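Long-range contact in 4-hydroxybutyrate CoA-transferase (Porphyromonas gingivalis, PDB 3EH7), which probably transfers coenzyme A between carboxylic acids such as acetate and 4-hydroxybutyrate: residues C316-E328 / R371-L385. Numbering follows the deposited sequence.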
ATOM      1  N   CYS A 316       0.746  -9.534 -14.264  1.00 26.05           N
ATOM      2  CA  CYS A 316       1.029  -8.131 -14.563  1.00 25.96           C
ATOM      3  C   CYS A 316       1.685  -8.050 -15.958  1.00 25.38           C
ATOM      4  O   CYS A 316       1.916  -9.078 -16.587  1.00 25.93           O
ATOM      5  CB  CYS A 316       1.908  -7.567 -13.451  1.00 25.17           C
ATOM      6  SG  CYS A 316       3.456  -8.428 -13.357  1.00 27.23           S
ATOM      7  N   ILE A 317       1.954  -6.849 -16.448  1.00 24.72           N
ATOM      8  CA  ILE A 317       2.552  -6.641 -17.777  1.00 24.71           C
ATOM      9  C   ILE A 317       4.059  -6.773 -17.687  1.00 24.42           C
ATOM     10  O   ILE A 317       4.690  -7.417 -18.529  1.00 22.94           O
ATOM     11  CB  ILE A 317       2.221  -5.218 -18.340  1.00 24.94           C
ATOM     12  CG1 ILE A 317       0.714  -5.039 -18.466  1.00 28.30           C
ATOM     13  CG2 ILE A 317       2.934  -4.925 -19.689  1.00 24.59           C
ATOM     14  CD1 ILE A 317      -0.016  -6.145 -19.231  1.00 30.44           C
ATOM     15  N   GLU A 318       4.658  -6.136 -16.682  1.00 23.92           N
ATOM     16  CA  GLU A 318       6.111  -6.237 -16.514  1.00 23.53           C
ATOM     17  C   GLU A 318       6.509  -6.011 -15.067  1.00 22.34           C
ATOM     18  O   GLU A 318       5.754  -5.420 -14.274  1.00 21.23           O
ATOM     19  CB  GLU A 318       6.861  -5.274 -17.450  1.00 23.77           C
ATOM     20  CG  GLU A 318       6.614  -3.812 -17.157  1.00 25.84           C
ATOM     21  CD  GLU A 318       7.282  -2.827 -18.131  1.00 26.62           C
ATOM     22  OE1 GLU A 318       8.096  -3.218 -19.001  1.00 25.36           O
ATOM     23  OE2 GLU A 318       6.986  -1.619 -17.989  1.00 28.85           O
ATOM     24  N   ILE A 319       7.691  -6.518 -14.740  1.00 21.11           N
ATOM     25  CA  ILE A 319       8.326  -6.321 -13.444  1.00 20.76           C
ATOM     26  C   ILE A 319       9.794  -5.999 -13.670  1.00 19.77           C
ATOM     27  O   ILE A 319      10.470  -6.621 -14.519  1.00 19.42           O
ATOM     28  CB  ILE A 319       8.127  -7.520 -12.499  1.00 21.65           C
ATOM     29  CG1 ILE A 319       8.897  -7.297 -11.192  1.00 23.46           C
ATOM     30  CG2 ILE A 319       8.642  -8.791 -13.096  1.00 24.66           C
ATOM     31  CD1 ILE A 319       8.445  -8.148 -10.073  1.00 24.70           C
ATOM     32  N   ASP A 320      10.278  -4.965 -12.991  1.00 18.52           N
ATOM     33  CA  ASP A 320      11.657  -4.568 -13.173  1.00 17.83           C
ATOM     34  C   ASP A 320      12.546  -5.317 -12.201  1.00 17.61           C
ATOM     35  O   ASP A 320      12.064  -6.041 -11.335  1.00 17.87           O
ATOM     36  CB  ASP A 320      11.862  -3.048 -13.177  1.00 17.39           C
ATOM     37  CG  ASP A 320      11.784  -2.400 -11.804  1.00 18.83           C
ATOM     38  OD1 ASP A 320      11.695  -3.092 -10.776  1.00 17.22           O
ATOM     39  OD2 ASP A 320      11.801  -1.150 -11.783  1.00 20.93           O
ATOM     40  N   LEU A 321      13.841  -5.155 -12.368  1.00 17.25           N
ATOM     41  CA  LEU A 321      14.813  -5.916 -11.571  1.00 17.86           C
ATOM     42  C   LEU A 321      14.806  -5.583 -10.074  1.00 18.38           C
ATOM     43  O   LEU A 321      15.437  -6.296  -9.289  1.00 19.46           O
ATOM     44  CB  LEU A 321      16.218  -5.751 -12.158  1.00 17.11           C
ATOM     45  CG  LEU A 321      16.441  -6.486 -13.482  1.00 16.42           C
ATOM     46  CD1 LEU A 321      17.829  -6.245 -14.020  1.00 15.04           C
ATOM     47  CD2 LEU A 321      16.159  -7.981 -13.349  1.00 16.94           C
HETATM   48  N   MSE A 322      14.132  -4.490  -9.684  1.00 18.99           N
HETATM   49  CA  MSE A 322      14.008  -4.111  -8.264  1.00 18.52           C
HETATM   50  C   MSE A 322      12.777  -4.735  -7.654  1.00 18.62           C
HETATM   51  O   MSE A 322      12.639  -4.773  -6.432  1.00 18.57           O
HETATM   52  CB  MSE A 322      13.938  -2.588  -8.114  1.00 18.33           C
HETATM   53  CG  MSE A 322      15.177  -1.885  -8.593  1.00 18.41           C
HETATM   54 SE   MSE A 322      15.127  -0.013  -8.135  0.80 21.29          SE
HETATM   55  CE  MSE A 322      13.398   0.454  -8.919  1.00 21.82           C
ATOM     56  N   GLY A 323      11.874  -5.199  -8.517  1.00 17.86           N
ATOM     57  CA  GLY A 323      10.612  -5.750  -8.094  1.00 17.60           C
ATOM     58  C   GLY A 323       9.413  -4.826  -8.283  1.00 18.07           C
ATOM     59  O   GLY A 323       8.354  -5.160  -7.802  1.00 18.43           O
ATOM     60  N   GLN A 324       9.538  -3.673  -8.956  1.00 18.41           N
ATOM     61  CA  GLN A 324       8.328  -2.841  -9.181  1.00 19.52           C
ATOM     62  C   GLN A 324       7.438  -3.548 -10.200  1.00 19.84           C
ATOM     63  O   GLN A 324       7.936  -4.023 -11.197  1.00 20.35           O
ATOM     64  CB  GLN A 324       8.641  -1.437  -9.720  1.00 19.86           C
ATOM     65  CG  GLN A 324       9.792  -0.719  -9.061  1.00 20.09           C
ATOM     66  CD  GLN A 324       9.799   0.744  -9.378  1.00 20.32           C
ATOM     67  OE1 GLN A 324       9.109   1.540  -8.703  1.00 18.75           O
ATOM     68  NE2 GLN A 324      10.603   1.138 -10.383  1.00 17.90           N
ATOM     69  N   VAL A 325       6.125  -3.552  -9.961  1.00 20.31           N
ATOM     70  CA  VAL A 325       5.152  -4.276 -10.752  1.00 19.75           C
ATOM     71  C   VAL A 325       4.274  -3.287 -11.476  1.00 21.07           C
ATOM     72  O   VAL A 325       3.714  -2.369 -10.853  1.00 20.72           O
ATOM     73  CB  VAL A 325       4.265  -5.147  -9.849  1.00 19.99           C
ATOM     74  CG1 VAL A 325       3.002  -5.708 -10.612  1.00 19.14           C
ATOM     75  CG2 VAL A 325       5.107  -6.278  -9.227  1.00 18.13           C
ATOM     76  N   VAL A 326       4.196  -3.440 -12.787  1.00 21.24           N
ATOM     77  CA  VAL A 326       3.307  -2.646 -13.618  1.00 22.77           C
ATOM     78  C   VAL A 326       2.217  -3.574 -14.150  1.00 24.91           C
ATOM     79  O   VAL A 326       2.497  -4.563 -14.824  1.00 23.39           O
ATOM     80  CB  VAL A 326       4.063  -2.029 -14.782  1.00 22.49           C
ATOM     81  CG1 VAL A 326       3.132  -1.310 -15.731  1.00 20.96           C
ATOM     82  CG2 VAL A 326       5.163  -1.099 -14.239  1.00 21.27           C
ATOM     83  N   SER A 327       0.983  -3.237 -13.827  1.00 27.76           N
ATOM     84  CA  SER A 327      -0.172  -3.962 -14.290  1.00 30.74           C
ATOM     85  C   SER A 327      -1.218  -2.958 -14.796  1.00 32.88           C
ATOM     86  O   SER A 327      -1.807  -2.231 -14.017  1.00 33.43           O
ATOM     87  CB  SER A 327      -0.727  -4.764 -13.138  1.00 30.54           C
ATOM     88  OG  SER A 327      -1.820  -5.505 -13.608  1.00 33.99           O
ATOM     89  N   GLU A 328      -1.421  -2.909 -16.102  1.00 35.97           N
ATOM     90  CA  GLU A 328      -2.386  -1.999 -16.720  1.00 38.65           C
ATOM     91  C   GLU A 328      -3.283  -2.844 -17.662  1.00 40.07           C
ATOM     92  O   GLU A 328      -3.035  -4.042 -17.870  1.00 40.47           O
ATOM     93  CB  GLU A 328      -1.651  -0.840 -17.454  1.00 39.29           C
ATOM     94  CG  GLU A 328      -0.778   0.149 -16.525  1.00 42.00           C
ATOM     95  CD  GLU A 328       0.361   0.950 -17.294  1.00 45.19           C
ATOM     96  OE1 GLU A 328       0.857   0.443 -18.346  1.00 50.17           O
ATOM     97  OE2 GLU A 328       0.780   2.058 -16.863  1.00 40.45           O
ATOM     98  N   ARG A 371       9.019  -9.795 -19.978  1.00 22.24           N
ATOM     99  CA  ARG A 371       8.264  -9.176 -18.872  1.00 21.72           C
ATOM    100  C   ARG A 371       9.121  -8.861 -17.617  1.00 20.69           C
ATOM    101  O   ARG A 371       8.642  -8.222 -16.671  1.00 20.84           O
ATOM    102  CB  ARG A 371       7.084 -10.043 -18.469  1.00 20.99           C
ATOM    103  CG  ARG A 371       6.174 -10.362 -19.578  1.00 23.19           C
ATOM    104  CD  ARG A 371       4.778 -10.729 -19.100  1.00 24.10           C
ATOM    105  NE  ARG A 371       3.972 -11.037 -20.281  1.00 26.59           N
ATOM    106  CZ  ARG A 371       2.645 -11.013 -20.315  1.00 30.94           C
ATOM    107  NH1 ARG A 371       1.924 -10.697 -19.224  1.00 34.07           N
ATOM    108  NH2 ARG A 371       2.025 -11.302 -21.446  1.00 31.29           N
ATOM    109  N   ILE A 372      10.358  -9.335 -17.596  1.00 19.86           N
ATOM    110  CA  ILE A 372      11.297  -9.000 -16.538  1.00 19.12           C
ATOM    111  C   ILE A 372      12.253  -8.030 -17.181  1.00 19.60           C
ATOM    112  O   ILE A 372      13.012  -8.381 -18.098  1.00 19.64           O
ATOM    113  CB  ILE A 372      11.971 -10.250 -15.962  1.00 19.35           C
ATOM    114  CG1 ILE A 372      10.924 -11.073 -15.175  1.00 19.79           C
ATOM    115  CG2 ILE A 372      13.167  -9.899 -15.074  1.00 18.62           C
ATOM    116  CD1 ILE A 372      11.489 -12.434 -14.614  1.00 22.14           C
ATOM    117  N   VAL A 373      12.164  -6.777 -16.757  1.00 19.20           N
ATOM    118  CA  VAL A 373      12.833  -5.710 -17.467  1.00 19.64           C
ATOM    119  C   VAL A 373      13.853  -5.021 -16.566  1.00 20.02           C
ATOM    120  O   VAL A 373      13.687  -4.956 -15.360  1.00 20.22           O
ATOM    121  CB  VAL A 373      11.812  -4.706 -18.026  1.00 20.25           C
ATOM    122  CG1 VAL A 373      10.908  -5.407 -19.060  1.00 19.55           C
ATOM    123  CG2 VAL A 373      10.963  -4.064 -16.895  1.00 17.64           C
ATOM    124  N   PRO A 374      14.937  -4.521 -17.148  1.00 20.58           N
ATOM    125  CA  PRO A 374      15.846  -3.703 -16.355  1.00 20.84           C
ATOM    126  C   PRO A 374      15.188  -2.410 -15.823  1.00 21.32           C
ATOM    127  O   PRO A 374      15.470  -2.002 -14.703  1.00 22.08           O
ATOM    128  CB  PRO A 374      16.986  -3.397 -17.320  1.00 21.09           C
ATOM    129  CG  PRO A 374      16.454  -3.690 -18.683  1.00 22.22           C
ATOM    130  CD  PRO A 374      15.323  -4.626 -18.564  1.00 20.72           C
ATOM    131  N   ILE A 375      14.317  -1.792 -16.620  1.00 20.86           N
ATOM    132  CA  ILE A 375      13.646  -0.545 -16.252  1.00 21.06           C
ATOM    133  C   ILE A 375      12.230  -0.630 -16.795  1.00 20.26           C
ATOM    134  O   ILE A 375      12.012  -1.113 -17.902  1.00 20.06           O
ATOM    135  CB  ILE A 375      14.347   0.715 -16.853  1.00 21.58           C
ATOM    136  CG1 ILE A 375      15.715   0.925 -16.238  1.00 21.79           C
ATOM    137  CG2 ILE A 375      13.532   1.988 -16.590  1.00 22.61           C
ATOM    138  CD1 ILE A 375      16.643   1.634 -17.182  1.00 26.40           C
ATOM    139  N   ILE A 376      11.257  -0.182 -16.021  1.00 19.52           N
ATOM    140  CA  ILE A 376       9.879  -0.201 -16.506  1.00 19.45           C
ATOM    141  C   ILE A 376       9.747   0.664 -17.754  1.00 19.56           C
ATOM    142  O   ILE A 376      10.600   1.496 -18.034  1.00 19.09           O
ATOM    143  CB  ILE A 376       8.852   0.251 -15.431  1.00 19.40           C
ATOM    144  CG1 ILE A 376       9.029   1.746 -15.068  1.00 20.04           C
ATOM    145  CG2 ILE A 376       8.930  -0.674 -14.182  1.00 17.28           C
ATOM    146  CD1 ILE A 376       7.984   2.260 -14.002  1.00 17.30           C
ATOM    147  N   ALA A 377       8.670   0.480 -18.495  1.00 20.54           N
ATOM    148  CA  ALA A 377       8.472   1.260 -19.699  1.00 21.50           C
ATOM    149  C   ALA A 377       8.261   2.741 -19.348  1.00 22.44           C
ATOM    150  O   ALA A 377       7.770   3.084 -18.280  1.00 22.33           O
ATOM    151  CB  ALA A 377       7.302   0.710 -20.517  1.00 21.99           C
ATOM    152  N   GLU A 378       8.686   3.608 -20.259  1.00 22.99           N
ATOM    153  CA  GLU A 378       8.575   5.050 -20.125  1.00 24.28           C
ATOM    154  C   GLU A 378       7.148   5.454 -19.792  1.00 23.81           C
ATOM    155  O   GLU A 378       6.246   5.119 -20.520  1.00 23.80           O
ATOM    156  CB  GLU A 378       8.952   5.658 -21.471  1.00 25.30           C
ATOM    157  CG  GLU A 378       8.867   7.129 -21.549  1.00 28.54           C
ATOM    158  CD  GLU A 378      10.138   7.765 -21.105  1.00 32.31           C
ATOM    159  OE1 GLU A 378      10.857   7.142 -20.283  1.00 33.14           O
ATOM    160  OE2 GLU A 378      10.403   8.888 -21.589  1.00 37.21           O
ATOM    161  N   GLY A 379       6.945   6.149 -18.681  1.00 23.39           N
ATOM    162  CA  GLY A 379       5.620   6.591 -18.286  1.00 22.54           C
ATOM    163  C   GLY A 379       4.714   5.529 -17.692  1.00 21.95           C
ATOM    164  O   GLY A 379       3.565   5.822 -17.358  1.00 21.88           O
ATOM    165  N   ALA A 380       5.197   4.295 -17.535  1.00 21.16           N
ATOM    166  CA  ALA A 380       4.364   3.250 -16.989  1.00 20.77           C
ATOM    167  C   ALA A 380       3.979   3.559 -15.529  1.00 20.72           C
ATOM    168  O   ALA A 380       4.753   4.174 -14.792  1.00 20.18           O
ATOM    169  CB  ALA A 380       5.052   1.897 -17.087  1.00 20.69           C
ATOM    170  N   ALA A 381       2.774   3.139 -15.147  1.00 20.43           N
ATOM    171  CA  ALA A 381       2.293   3.294 -13.774  1.00 20.76           C
ATOM    172  C   ALA A 381       2.578   2.053 -12.945  1.00 19.50           C
ATOM    173  O   ALA A 381       2.087   0.956 -13.258  1.00 21.43           O
ATOM    174  CB  ALA A 381       0.816   3.619 -13.766  1.00 19.95           C
ATOM    175  N   VAL A 382       3.419   2.206 -11.924  1.00 18.58           N
ATOM    176  CA  VAL A 382       3.616   1.179 -10.933  1.00 16.94           C
ATOM    177  C   VAL A 382       2.296   0.900 -10.200  1.00 18.67           C
ATOM    178  O   VAL A 382       1.594   1.832  -9.811  1.00 18.60           O
ATOM    179  CB  VAL A 382       4.771   1.544  -9.937  1.00 16.70           C
ATOM    180  CG1 VAL A 382       4.856   0.509  -8.824  1.00 13.41           C
ATOM    181  CG2 VAL A 382       6.117   1.636 -10.697  1.00 15.10           C
ATOM    182  N   THR A 383       1.929  -0.373 -10.059  1.00 19.12           N
ATOM    183  CA  THR A 383       0.675  -0.725  -9.409  1.00 20.32           C
ATOM    184  C   THR A 383       0.871  -1.517  -8.132  1.00 19.04           C
ATOM    185  O   THR A 383      -0.017  -1.512  -7.263  1.00 19.61           O
ATOM    186  CB  THR A 383      -0.327  -1.436 -10.358  1.00 20.88           C
ATOM    187  OG1 THR A 383       0.284  -2.595 -10.934  1.00 23.10           O
ATOM    188  CG2 THR A 383      -0.758  -0.463 -11.501  1.00 20.58           C
ATOM    189  N   THR A 384       2.018  -2.167  -7.994  1.00 19.55           N
ATOM    190  CA  THR A 384       2.423  -2.768  -6.721  1.00 19.39           C
ATOM    191  C   THR A 384       3.873  -2.370  -6.448  1.00 19.49           C
ATOM    192  O   THR A 384       4.707  -2.505  -7.324  1.00 19.88           O
ATOM    193  CB  THR A 384       2.236  -4.318  -6.739  1.00 20.01           C
ATOM    194  OG1 THR A 384       0.838  -4.623  -6.885  1.00 20.20           O
ATOM    195  CG2 THR A 384       2.710  -4.934  -5.473  1.00 18.95           C
ATOM    196  N   LEU A 385       4.157  -1.854  -5.243  1.00 18.63           N
ATOM    197  CA  LEU A 385       5.443  -1.232  -4.922  1.00 18.82           C
ATOM    198  C   LEU A 385       6.532  -2.289  -4.789  1.00 18.79           C
ATOM    199  O   LEU A 385       6.265  -3.424  -4.358  1.00 18.18           O
ATOM    200  CB  LEU A 385       5.338  -0.436  -3.590  1.00 18.90           C
ATOM    201  CG  LEU A 385       4.399   0.792  -3.576  1.00 20.08           C
ATOM    202  CD1 LEU A 385       4.041   1.217  -2.122  1.00 18.30           C
ATOM    203  CD2 LEU A 385       5.056   1.951  -4.350  1.00 16.73           C
TER
HETATM  204  O   HOH W   1      10.152  -2.083 -20.100  1.00 26.90           O
HETATM  205  O   HOH W   2      12.386   0.676 -13.457  1.00 22.25           O
HETATM  206  O   HOH W   3      14.888  -0.190 -12.231  1.00 37.04           O
HETATM  207  O   HOH W   4       1.090   4.971 -17.740  1.00 38.86           O
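The carboxylate of Glu318 lies against the loop after Val373: OE2 accepts the N-H of Ala377 on its syn side at 2.7 Å, 25° out of plane, while OE1 rests on the methyls of Val373 and takes a water shared with Ile375 O. At the edge of the Arg371 guanidinium, near its plane, Cys316 O takes a weak bond from NH1; NE goes to Thr363 O. A second carboxylate, that of Asp320, is gripped from both faces: Met322 N, closing an Asx turn, and Gln324 N reach OD1 from opposite sides of its plane. Its OD2 receives Gln324 NE2 and, through a water, Ile376 N. Glu328 OE2 is met from above its plane by Ala381 N at 2.8 Å. Between these acids, Val326 sets CG2 against Ile376 CG2 and CG1 against Ala380 CB. OG1 of Thr383, set between its backbone N and carbonyl carbon (chi1 56°), receives a weak, bent bond from Ser327 N. The backbones pair directly: Ile319 N binds Arg371 O at 2.7 Å, and Val325 O takes Thr383 N at 2.8 Å. The amide of Gln324 also bonds Ala380 and Val382 of the second subunit, so this sheet is part of the dimer interface. The whole illustrates a beta-hairpin flanked by one parallel and one weakly bonded antiparallel strand, a small mixed sheet with classic bulges at Ile317-Glu318 opposite Val326 and Thr383-Thr384 opposite Val325.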